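Local coordinates for protein ArsR family transcriptional regulator (Staphylococcus aureus, PDB 6CDB) that probably acts as a zinc-responsive ArsR-family repressor that binds DNA as a dimer and regulates transcription, at residues E18-L23 against L62-L68; L35-S41 against S77-L82. The protein carries 1 engineered substitution. All coordinates share one frame; numbering follows the deposited sequence.

Interaction 1 (E18-L23 against L62-L68). Engineered in segment 62-68: Leu66 (natural residue Val).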
ATOM      1  N   GLU A  18       8.259   4.630  -0.807  1.00 33.39           N
ATOM      2  CA  GLU A  18       8.276   5.208   0.536  1.00 34.25           C
ATOM      3  C   GLU A  18       6.902   5.169   1.185  1.00 38.17           C
ATOM      4  O   GLU A  18       6.796   4.971   2.408  1.00 34.07           O
ATOM      5  CB  GLU A  18       8.792   6.648   0.504  1.00 39.37           C
ATOM      6  CG  GLU A  18      10.151   6.807  -0.154  1.00 40.86           C
ATOM      7  CD  GLU A  18      11.209   5.974   0.556  1.00 50.38           C
ATOM      8  OE1 GLU A  18      11.285   6.046   1.806  1.00 59.63           O
ATOM      9  OE2 GLU A  18      11.951   5.251  -0.149  1.00 56.38           O
ATOM     10  N   ILE A  19       5.845   5.357   0.382  1.00 31.90           N
ATOM     11  CA  ILE A  19       4.489   5.270   0.905  1.00 30.68           C
ATOM     12  C   ILE A  19       4.230   3.885   1.472  1.00 30.40           C
ATOM     13  O   ILE A  19       3.749   3.744   2.605  1.00 32.34           O
ATOM     14  CB  ILE A  19       3.463   5.635  -0.181  1.00 30.20           C
ATOM     15  CG1 ILE A  19       3.489   7.144  -0.439  1.00 30.42           C
ATOM     16  CG2 ILE A  19       2.058   5.164   0.234  1.00 32.29           C
ATOM     17  CD1 ILE A  19       2.766   7.557  -1.692  1.00 31.62           C
ATOM     18  N   PHE A  20       4.522   2.843   0.691  1.00 28.26           N
ATOM     19  CA  PHE A  20       4.259   1.491   1.178  1.00 28.73           C
ATOM     20  C   PHE A  20       5.176   1.121   2.342  1.00 33.30           C
ATOM     21  O   PHE A  20       4.777   0.359   3.232  1.00 31.33           O
ATOM     22  CB  PHE A  20       4.413   0.482   0.041  1.00 28.67           C
ATOM     23  CG  PHE A  20       3.304   0.546  -0.978  1.00 31.55           C
ATOM     24  CD1 PHE A  20       1.985   0.428  -0.590  1.00 32.00           C
ATOM     25  CD2 PHE A  20       3.586   0.752  -2.318  1.00 34.75           C
ATOM     26  CE1 PHE A  20       0.947   0.494  -1.532  1.00 35.77           C
ATOM     27  CE2 PHE A  20       2.560   0.820  -3.269  1.00 33.78           C
ATOM     28  CZ  PHE A  20       1.233   0.699  -2.863  1.00 32.45           C
ATOM     29  N   LYS A  21       6.405   1.628   2.342  1.00 29.61           N
ATOM     30  CA  LYS A  21       7.300   1.374   3.466  1.00 35.04           C
ATOM     31  C   LYS A  21       6.736   1.966   4.748  1.00 33.66           C
ATOM     32  O   LYS A  21       6.696   1.301   5.787  1.00 35.19           O
ATOM     33  CB  LYS A  21       8.692   1.939   3.177  1.00 34.70           C
ATOM     34  CG  LYS A  21       9.618   0.947   2.540  1.00 38.04           C
ATOM     35  CD  LYS A  21      10.976   1.571   2.254  1.00 41.48           C
ATOM     36  CE  LYS A  21      11.908   0.555   1.619  1.00 42.03           C
ATOM     37  NZ  LYS A  21      13.148   1.205   1.137  1.00 45.17           N
ATOM     38  N   ALA A  22       6.268   3.216   4.685  1.00 36.64           N
ATOM     39  CA  ALA A  22       5.684   3.837   5.870  1.00 34.65           C
ATOM     40  C   ALA A  22       4.412   3.125   6.305  1.00 36.72           C
ATOM     41  O   ALA A  22       4.137   3.013   7.505  1.00 35.62           O
ATOM     42  CB  ALA A  22       5.397   5.309   5.603  1.00 34.42           C
ATOM     43  N   LEU A  23       3.612   2.644   5.355  1.00 32.96           N
ATOM     44  CA  LEU A  23       2.404   1.939   5.760  1.00 32.07           C
ATOM     45  C   LEU A  23       2.676   0.514   6.213  1.00 30.56           C
ATOM     46  O   LEU A  23       1.743  -0.156   6.661  1.00 31.03           O
ATOM     47  CB  LEU A  23       1.382   1.927   4.614  1.00 31.66           C
ATOM     48  CG  LEU A  23       0.757   3.258   4.207  1.00 33.45           C
ATOM     49  CD1 LEU A  23       0.015   3.086   2.900  1.00 33.98           C
ATOM     50  CD2 LEU A  23      -0.196   3.756   5.306  1.00 32.07           C
ATOM     51  N   LEU A  62       5.099  11.539  10.541  1.00 32.93           N
ATOM     52  CA  LEU A  62       5.643  10.784   9.412  1.00 36.78           C
ATOM     53  C   LEU A  62       4.612  10.646   8.291  1.00 37.21           C
ATOM     54  O   LEU A  62       4.919  10.899   7.122  1.00 35.22           O
ATOM     55  CB  LEU A  62       6.133   9.409   9.861  1.00 36.46           C
ATOM     56  CG  LEU A  62       6.467   8.465   8.695  1.00 40.64           C
ATOM     57  CD1 LEU A  62       7.480   9.071   7.689  1.00 45.24           C
ATOM     58  CD2 LEU A  62       6.983   7.142   9.218  1.00 44.91           C
ATOM     59  N   LEU A  63       3.381  10.253   8.633  1.00 31.76           N
ATOM     60  CA  LEU A  63       2.350  10.064   7.615  1.00 31.40           C
ATOM     61  C   LEU A  63       2.033  11.368   6.895  1.00 32.74           C
ATOM     62  O   LEU A  63       1.749  11.369   5.687  1.00 34.27           O
ATOM     63  CB  LEU A  63       1.084   9.474   8.251  1.00 30.93           C
ATOM     64  CG  LEU A  63       1.230   8.065   8.836  1.00 29.54           C
ATOM     65  CD1 LEU A  63      -0.008   7.660   9.640  1.00 26.31           C
ATOM     66  CD2 LEU A  63       1.528   7.038   7.726  1.00 27.94           C
ATOM     67  N   LYS A  64       2.095  12.493   7.610  1.00 31.18           N
ATOM     68  CA  LYS A  64       1.827  13.783   6.979  1.00 34.12           C
ATOM     69  C   LYS A  64       2.944  14.161   6.007  1.00 36.25           C
ATOM     70  O   LYS A  64       2.671  14.657   4.904  1.00 33.49           O
ATOM     71  CB  LYS A  64       1.643  14.870   8.041  1.00 34.29           C
ATOM     72  CG  LYS A  64       1.148  16.198   7.470  1.00 39.83           C
ATOM     73  CD  LYS A  64       1.389  17.373   8.419  1.00 44.41           C
ATOM     74  CE  LYS A  64       0.415  17.371   9.571  1.00 47.89           C
ATOM     75  NZ  LYS A  64       0.630  18.520  10.508  1.00 54.24           N
ATOM     76  N   SER A  65       4.204  13.918   6.386  1.00 35.08           N
ATOM     77  CA  SER A  65       5.304  14.260   5.488  1.00 39.75           C
ATOM     78  C   SER A  65       5.198  13.530   4.153  1.00 38.41           C
ATOM     79  O   SER A  65       5.717  14.012   3.141  1.00 39.82           O
ATOM     80  CB  SER A  65       6.644  13.944   6.146  1.00 36.08           C
ATOM     81  OG  SER A  65       6.884  12.551   6.118  1.00 40.54           O
ATOM     82  N   LEU A  66       4.542  12.369   4.130  1.00 35.65           N
ATOM     83  CA  LEU A  66       4.342  11.607   2.909  1.00 36.02           C
ATOM     84  C   LEU A  66       2.984  11.867   2.277  1.00 35.68           C
ATOM     85  O   LEU A  66       2.591  11.139   1.361  1.00 30.63           O
ATOM     86  CB  LEU A  66       4.512  10.112   3.183  1.00 35.22           C
ATOM     87  CG  LEU A  66       5.925   9.708   3.597  1.00 39.21           C
ATOM     88  CD1 LEU A  66       5.941   8.251   3.968  1.00 41.20           C
ATOM     89  CD2 LEU A  66       6.909   9.980   2.483  1.00 38.46           C
ATOM     90  N   HIS A  67       2.264  12.887   2.746  1.00 34.29           N
ATOM     91  CA  HIS A  67       0.970  13.274   2.185  1.00 33.95           C
ATOM     92  C   HIS A  67      -0.039  12.144   2.274  1.00 33.62           C
ATOM     93  O   HIS A  67      -0.883  11.982   1.394  1.00 32.72           O
ATOM     94  CB  HIS A  67       1.101  13.760   0.738  1.00 38.80           C
ATOM     95  CG  HIS A  67       2.032  14.919   0.589  1.00 42.46           C
ATOM     96  ND1 HIS A  67       1.712  16.188   1.025  1.00 47.23           N
ATOM     97  CD2 HIS A  67       3.283  14.997   0.083  1.00 44.14           C
ATOM     98  CE1 HIS A  67       2.727  16.999   0.787  1.00 45.64           C
ATOM     99  NE2 HIS A  67       3.693  16.301   0.216  1.00 48.22           N
ATOM    100  N   LEU A  68       0.034  11.364   3.347  1.00 31.84           N
ATOM    101  CA  LEU A  68      -0.943  10.312   3.597  1.00 31.53           C
ATOM    102  C   LEU A  68      -2.050  10.740   4.555  1.00 33.07           C
ATOM    103  O   LEU A  68      -3.156  10.192   4.488  1.00 27.19           O
ATOM    104  CB  LEU A  68      -0.233   9.059   4.132  1.00 29.07           C
ATOM    105  CG  LEU A  68       0.761   8.479   3.105  1.00 31.61           C
ATOM    106  CD1 LEU A  68       1.498   7.296   3.690  1.00 27.19           C
ATOM    107  CD2 LEU A  68       0.041   8.097   1.816  1.00 27.62           C
TER
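No ring or other flat group lies between Ile19, Ala22 and Leu23 of helix 10-23 and the leucines they meet, Leu62, Leu63, Leu66 and Leu68; the imidazole of His67, just beyond the interface, has Lys64 O over one face, displaced toward the rim. The contact is aliphatic, with no hydrogen bond across it. Its tightest point is engineered: Leu66, valine in the natural protein, brings CD1 to 3.4 Å from Ala22 CB, closer than normal van der Waals contact. With CG anti to the carbonyl carbon (chi1 -65°), the side chain extends toward helix 10-23, and its CD1 also lies 3.7 Å from Glu18 O, the carbonyl that accepts the helical bond from Ala22 N.

Helix 53-65, by family topology the recognition helix of a winged helix-turn-helix, is ended here by a Schellman motif. His67 has positive phi (60°); Leu68 N bonds back to Leu63 O at 2.9 Å and His67 N to Lys64 O at 2.8 Å. Past this turn the chain brings Leu68 back onto helix 10-23. The Leu68 side chain slants across Ile19, whose CG2, anti to its own backbone N, faces both methyls, CD2 at 3.9 Å and CD1 at 4.1 Å. Leu68 CD1 also reaches Leu23 CG, while Leu23 CD2 and Leu63 CD2 approach more loosely at 4.4 Å.

Leu23 and Leu63 also pack on Met32 of helix 26-37, and Phe20 and Leu23 touch the second subunit. His67 O accepts a hydrogen bond from NE2 of the zinc-binding His97 of that subunit, which joins the turn closing helix 53-65 to the metal-site helix of the partner.

Interaction 2 (L35-S41 against S77-L82)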
ATOM      1  N   LEU A  35      -8.816   6.690  10.821  1.00 31.10           N
ATOM      2  CA  LEU A  35      -9.077   7.906  10.054  1.00 30.23           C
ATOM      3  C   LEU A  35      -9.931   7.626   8.828  1.00 32.24           C
ATOM      4  O   LEU A  35     -10.662   8.516   8.369  1.00 31.82           O
ATOM      5  CB  LEU A  35      -7.752   8.554   9.641  1.00 25.72           C
ATOM      6  CG  LEU A  35      -6.931   9.063  10.829  1.00 28.30           C
ATOM      7  CD1 LEU A  35      -5.567   9.554  10.389  1.00 28.45           C
ATOM      8  CD2 LEU A  35      -7.701  10.173  11.523  1.00 29.33           C
ATOM      9  N   SER A  36      -9.850   6.405   8.288  1.00 30.52           N
ATOM     10  CA  SER A  36     -10.678   6.017   7.153  1.00 31.09           C
ATOM     11  C   SER A  36     -12.142   5.933   7.544  1.00 37.15           C
ATOM     12  O   SER A  36     -13.020   6.189   6.711  1.00 37.83           O
ATOM     13  CB  SER A  36     -10.204   4.680   6.583  1.00 32.85           C
ATOM     14  OG  SER A  36     -10.869   3.592   7.186  1.00 32.40           O
ATOM     15  N   VAL A  37     -12.425   5.566   8.793  1.00 34.01           N
ATOM     16  CA  VAL A  37     -13.801   5.624   9.285  1.00 36.60           C
ATOM     17  C   VAL A  37     -14.204   7.059   9.611  1.00 37.34           C
ATOM     18  O   VAL A  37     -15.267   7.527   9.192  1.00 41.43           O
ATOM     19  CB  VAL A  37     -13.972   4.701  10.504  1.00 36.62           C
ATOM     20  CG1 VAL A  37     -15.377   4.864  11.117  1.00 40.08           C
ATOM     21  CG2 VAL A  37     -13.705   3.250  10.111  1.00 35.31           C
ATOM     22  N   SER A  38     -13.374   7.785  10.361  1.00 35.97           N
ATOM     23  CA  SER A  38     -13.737   9.144  10.733  1.00 38.51           C
ATOM     24  C   SER A  38     -12.502   9.962  11.090  1.00 38.60           C
ATOM     25  O   SER A  38     -11.577   9.455  11.733  1.00 36.91           O
ATOM     26  CB  SER A  38     -14.704   9.147  11.918  1.00 42.28           C
ATOM     27  OG  SER A  38     -14.673  10.412  12.539  1.00 44.76           O
ATOM     28  N   GLU A  39     -12.513  11.237  10.697  1.00 37.55           N
ATOM     29  CA  GLU A  39     -11.446  12.144  11.096  1.00 38.98           C
ATOM     30  C   GLU A  39     -11.427  12.287  12.614  1.00 36.30           C
ATOM     31  O   GLU A  39     -12.444  12.113  13.288  1.00 38.21           O
ATOM     32  CB  GLU A  39     -11.633  13.512  10.446  1.00 40.56           C
ATOM     33  CG  GLU A  39     -12.828  14.270  11.007  1.00 43.56           C
ATOM     34  CD  GLU A  39     -13.018  15.630  10.366  1.00 49.83           C
ATOM     35  OE1 GLU A  39     -12.351  15.919   9.348  1.00 52.49           O
ATOM     36  OE2 GLU A  39     -13.837  16.411  10.887  1.00 57.03           O
ATOM     37  N   ALA A  40     -10.255  12.596  13.163  1.00 36.54           N
ATOM     38  CA  ALA A  40     -10.112  12.576  14.615  1.00 34.91           C
ATOM     39  C   ALA A  40      -8.892  13.382  15.034  1.00 36.45           C
ATOM     40  O   ALA A  40      -7.996  13.664  14.230  1.00 32.95           O
ATOM     41  CB  ALA A  40     -10.002  11.139  15.143  1.00 36.07           C
ATOM     42  N   SER A  41      -8.875  13.739  16.316  1.00 36.12           N
ATOM     43  CA  SER A  41      -7.764  14.422  16.953  1.00 33.51           C
ATOM     44  C   SER A  41      -6.755  13.403  17.456  1.00 32.47           C
ATOM     45  O   SER A  41      -7.035  12.209  17.537  1.00 31.50           O
ATOM     46  CB  SER A  41      -8.261  15.269  18.123  1.00 39.63           C
ATOM     47  OG  SER A  41      -8.789  14.429  19.139  1.00 36.05           O
ATOM     48  N   SER A  77      -8.188  21.952  18.809  1.00 60.64           N
ATOM     49  CA  SER A  77      -7.388  20.766  18.530  1.00 60.50           C
ATOM     50  C   SER A  77      -7.084  20.590  17.043  1.00 58.62           C
ATOM     51  O   SER A  77      -7.723  21.189  16.168  1.00 55.97           O
ATOM     52  CB  SER A  77      -8.088  19.508  19.067  1.00 59.95           C
ATOM     53  OG  SER A  77      -9.495  19.605  18.911  1.00 62.21           O
ATOM     54  N   MET A  78      -6.078  19.750  16.778  1.00 53.17           N
ATOM     55  CA  MET A  78      -5.714  19.336  15.428  1.00 50.20           C
ATOM     56  C   MET A  78      -6.507  18.089  15.051  1.00 44.49           C
ATOM     57  O   MET A  78      -6.385  17.043  15.698  1.00 44.31           O
ATOM     58  CB  MET A  78      -4.212  19.058  15.323  1.00 50.40           C
ATOM     59  CG  MET A  78      -3.335  20.294  15.170  1.00 53.87           C
ATOM     60  SD  MET A  78      -3.919  21.400  13.866  1.00 66.98           S
ATOM     61  CE  MET A  78      -3.074  22.916  14.331  1.00 65.15           C
ATOM     62  N   ILE A  79      -7.311  18.199  14.003  1.00 43.18           N
ATOM     63  CA  ILE A  79      -8.105  17.096  13.484  1.00 37.15           C
ATOM     64  C   ILE A  79      -7.387  16.537  12.264  1.00 39.78           C
ATOM     65  O   ILE A  79      -7.090  17.275  11.314  1.00 40.13           O
ATOM     66  CB  ILE A  79      -9.527  17.558  13.134  1.00 40.44           C
ATOM     67  CG1 ILE A  79     -10.187  18.181  14.364  1.00 46.47           C
ATOM     68  CG2 ILE A  79     -10.355  16.416  12.579  1.00 37.77           C
ATOM     69  CD1 ILE A  79     -10.044  17.354  15.616  1.00 44.83           C
ATOM     70  N   TYR A  80      -7.106  15.237  12.288  1.00 35.20           N
ATOM     71  CA  TYR A  80      -6.435  14.565  11.191  1.00 35.79           C
ATOM     72  C   TYR A  80      -7.429  13.814  10.323  1.00 33.88           C
ATOM     73  O   TYR A  80      -8.512  13.434  10.767  1.00 32.00           O
ATOM     74  CB  TYR A  80      -5.363  13.605  11.708  1.00 33.48           C
ATOM     75  CG  TYR A  80      -4.139  14.346  12.186  1.00 38.56           C
ATOM     76  CD1 TYR A  80      -4.145  14.994  13.414  1.00 38.73           C
ATOM     77  CD2 TYR A  80      -2.982  14.414  11.409  1.00 36.36           C
ATOM     78  CE1 TYR A  80      -3.043  15.689  13.861  1.00 40.79           C
ATOM     79  CE2 TYR A  80      -1.864  15.112  11.854  1.00 38.46           C
ATOM     80  CZ  TYR A  80      -1.910  15.746  13.086  1.00 41.87           C
ATOM     81  OH  TYR A  80      -0.833  16.448  13.567  1.00 47.64           O
ATOM     82  N   SER A  81      -7.042  13.605   9.065  1.00 33.22           N
ATOM     83  CA  SER A  81      -7.855  12.837   8.140  1.00 32.58           C
ATOM     84  C   SER A  81      -6.936  12.220   7.101  1.00 28.69           C
ATOM     85  O   SER A  81      -5.795  12.654   6.926  1.00 28.43           O
ATOM     86  CB  SER A  81      -8.914  13.722   7.477  1.00 34.14           C
ATOM     87  OG  SER A  81      -8.292  14.843   6.861  1.00 32.90           O
ATOM     88  N   LEU A  82      -7.430  11.189   6.422  1.00 29.70           N
ATOM     89  CA  LEU A  82      -6.719  10.716   5.241  1.00 30.07           C
ATOM     90  C   LEU A  82      -6.603  11.864   4.247  1.00 31.16           C
ATOM     91  O   LEU A  82      -7.521  12.680   4.108  1.00 31.78           O
ATOM     92  CB  LEU A  82      -7.439   9.521   4.616  1.00 29.09           C
ATOM     93  CG  LEU A  82      -7.561   8.268   5.491  1.00 31.24           C
ATOM     94  CD1 LEU A  82      -8.007   7.059   4.672  1.00 28.58           C
ATOM     95  CD2 LEU A  82      -6.258   7.972   6.240  1.00 27.46           C
TER
HETATM   96  O   HOH W   1     -10.245  10.759   6.927  1.00 34.68           O
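This is a strand pairing supplemented by helix-on-strand packing: residues 40-41 add a short, weakly bonded antiparallel edge to strand 77-82, while the end of helix 26-37 rests on the far end of that strand. The pairing rests on two backbone bonds that define Ala40 and Tyr80 as a hydrogen-bonded pair. Ala40 N reaches Tyr80 O at 3.1 Å (155° at the hydrogen); Tyr80 N returns to Ala40 O at 2.7 Å and straighter (169°). Ala40 O also sits at the edge of the Tyr80 ring, near its plane. One residue on, Ser41 CA gives a CA-H...O contact to Met78 O at 3.2 Å.

With CG tucked over the backbone (chi1 70°), the extended Glu39 chain slants over Ile79 and carries CD to 3.6 Å from Ile79 CG2, so aliphatic and carboxylate atoms alike lie against that methyl. At the helix end the methyls of Leu82 divide, CD2 meeting Leu35 CB at 3.8 Å and CD1 meeting Ser36 CB at 3.8 Å. A water bridges the backbones beside them, donating to Leu35 O at 2.7 Å and accepting from Leu82 N at 2.9 Å.

Ser41 OG caps His44 N at the start of helix 42-49, and Ser81 OG bonds Lys70 on strand 69-74, across the hairpin. A short strand between two helices, pairing with the second strand of a beta hairpin, completes the three-stranded antiparallel sheet typical of the winged helix-turn-helix, in which strands 69-74 and 77-82 form the wing.

The segments alternate along the chain, 18-23, 35-41, 62-68, then 77-82, so the two contacts interlock within one winged helix-turn-helix unit. Their centres are 16 Å apart, on opposite sides of the chain's centre. Helix 10-23 of interaction 1 is followed directly by helix 26-37 of interaction 2, and helix 53-65 leads into the hairpin whose second strand is 77-82. They touch where Lys64 CE packs on Tyr80 CE2 at 3.9 Å and Leu68 O on Leu82 CD2 at 4.2 Å. Leu68 and Leu82 both lie about 7 to 9 Å, between side chains, from Asp84 and His86, known zinc-binding residues without metal in this chain, which places both contacts beside helix 85-99.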